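Local coordinates for protein alpha-1,2-Mannosidase (Trichoderma reesei, PDB 1HCU) that probably trims alpha-1,2-linked mannose residues from high-mannose N-glycans, as a calcium-dependent glycosyl hydrolase of family 47, at residues Ser338-Gly341 / Thr342-Thr346. Sequence-based numbering, arbitrary orientation.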
loop_
_atom_site.group_PDB
_atom_site.type_symbol
_atom_site.label_atom_id
_atom_site.label_comp_id
_atom_site.label_asym_id
_atom_site.label_seq_id
_atom_site.Cartn_x
_atom_site.Cartn_y
_atom_site.Cartn_z
ATOM N N SER A 338 -2.028 7.946 16.608
ATOM C CA SER A 338 -2.312 6.780 17.429
ATOM C C SER A 338 -1.515 5.559 17.011
ATOM O O SER A 338 -0.956 4.858 17.854
ATOM C CB SER A 338 -3.806 6.463 17.397
ATOM O OG SER A 338 -4.524 7.380 18.197
ATOM N N TYR A 339 -1.463 5.309 15.708
ATOM C CA TYR A 339 -0.728 4.166 15.198
ATOM C C TYR A 339 0.781 4.339 15.382
ATOM O O TYR A 339 1.516 3.357 15.485
ATOM C CB TYR A 339 -1.108 3.926 13.736
ATOM C CG TYR A 339 -2.398 3.138 13.603
ATOM C CD1 TYR A 339 -2.377 1.749 13.589
ATOM C CD2 TYR A 339 -3.644 3.779 13.552
ATOM C CE1 TYR A 339 -3.547 1.006 13.531
ATOM C CE2 TYR A 339 -4.828 3.039 13.494
ATOM C CZ TYR A 339 -4.765 1.651 13.485
ATOM O OH TYR A 339 -5.914 0.894 13.435
ATOM N N PHE A 340 1.247 5.584 15.445
ATOM C CA PHE A 340 2.671 5.788 15.672
ATOM C C PHE A 340 2.991 5.408 17.116
ATOM O O PHE A 340 4.113 5.024 17.430
ATOM C CB PHE A 340 3.083 7.237 15.431
ATOM C CG PHE A 340 4.524 7.497 15.746
ATOM C CD1 PHE A 340 5.530 7.046 14.895
ATOM C CD2 PHE A 340 4.879 8.134 16.927
ATOM C CE1 PHE A 340 6.873 7.226 15.223
ATOM C CE2 PHE A 340 6.212 8.317 17.265
ATOM C CZ PHE A 340 7.216 7.863 16.410
ATOM N N GLY A 341 1.987 5.507 17.984
ATOM C CA GLY A 341 2.161 5.154 19.384
ATOM C C GLY A 341 2.488 3.678 19.571
ATOM O O GLY A 341 2.993 3.288 20.628
ATOM N N THR A 342 2.192 2.850 18.565
ATOM C CA THR A 342 2.498 1.415 18.662
ATOM C C THR A 342 3.953 1.200 18.242
ATOM O O THR A 342 4.519 0.121 18.418
ATOM C CB THR A 342 1.568 0.536 17.767
ATOM O OG1 THR A 342 1.740 0.885 16.385
ATOM C CG2 THR A 342 0.105 0.719 18.167
ATOM N N TYR A 343 4.543 2.250 17.679
ATOM C CA TYR A 343 5.941 2.232 17.253
ATOM C C TYR A 343 6.793 2.706 18.441
ATOM O O TYR A 343 7.644 1.979 18.952
ATOM C CB TYR A 343 6.149 3.206 16.085
ATOM C CG TYR A 343 6.200 2.597 14.700
ATOM C CD1 TYR A 343 7.410 2.502 14.012
ATOM C CD2 TYR A 343 5.040 2.142 14.062
ATOM C CE1 TYR A 343 7.472 1.975 12.729
ATOM C CE2 TYR A 343 5.090 1.610 12.774
ATOM C CZ TYR A 343 6.311 1.529 12.112
ATOM O OH TYR A 343 6.386 0.991 10.849
ATOM N N THR A 344 6.516 3.936 18.865
ATOM C CA THR A 344 7.223 4.623 19.946
ATOM C C THR A 344 7.176 3.953 21.322
ATOM O O THR A 344 8.021 4.228 22.168
ATOM C CB THR A 344 6.690 6.097 20.086
ATOM O OG1 THR A 344 7.555 6.860 20.932
ATOM C CG2 THR A 344 5.291 6.104 20.689
ATOM N N GLN A 345 6.217 3.063 21.552
ATOM C CA GLN A 345 6.139 2.431 22.863
ATOM C C GLN A 345 6.721 1.022 22.997
ATOM O O GLN A 345 6.784 0.484 24.108
ATOM C CB GLN A 345 4.694 2.477 23.371
ATOM C CG GLN A 345 4.163 3.906 23.435
ATOM C CD GLN A 345 2.796 4.015 24.082
ATOM O OE1 GLN A 345 2.681 4.109 25.308
ATOM N NE2 GLN A 345 1.746 3.995 23.258
ATOM N N THR A 346 7.160 0.420 21.894
ATOM C CA THR A 346 7.758 -0.909 21.994
ATOM C C THR A 346 9.228 -0.731 22.375
ATOM O O THR A 346 9.743 0.389 22.384
ATOM C CB THR A 346 7.694 -1.698 20.661
ATOM O OG1 THR A 346 8.484 -1.031 19.667
ATOM C CG2 THR A 346 6.249 -1.814 20.176
#
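T342 reaches back one turn to Y339 in the last turns of helix 326-344, where T342 N and Y343 N bond three residues back instead of four and the helix kinks, in the (alpha/alpha)7 barrel fold of family 47 glycosidases. With chi1 at 62°, OG1 sits between the backbone N and the carbonyl carbon of T342, and from there it donates to Y339 O at 2.6 Å, only 18° from the carbonyl plane. The backbone N of T342 reaches that same oxygen at 3.2 Å from well above the plane, so two donors from one residue grip the acceptor. A valine in place of this threonine would remove the hydroxyl and would probably leave Y339 O with the longer, out-of-plane bond from the backbone N.

F340 O is also shared. Y343 N comes to it from above the carbonyl plane, while T344 N lies nearly in line with C=O at 3.0 Å. The F340 side chain starts away from the following turn, but its ring end comes back across the T344 and Y343 side chains at about a right angle, CE2 3.6 Å from T344 CB and CD1 4.1 Å from Y343 CB. Beyond the turn, F340 packs on L398 and L413 of neighbouring helices. The Y343 side chain touches T394 of helix 393-405, and its OH is hydrogen-bonded to H307 NE2; it lies about 7 Å from the side chain of E393, a predicted active-site residue.

T344 CG2 rests 3.5 Å from G341 CA. The Q345 side chain, extended beyond CG, reaches back over G341 O, with OE1 taken by R287 and NE2 donating to G341 O at 3.0 Å, an acceptor lying 9° from the amide plane.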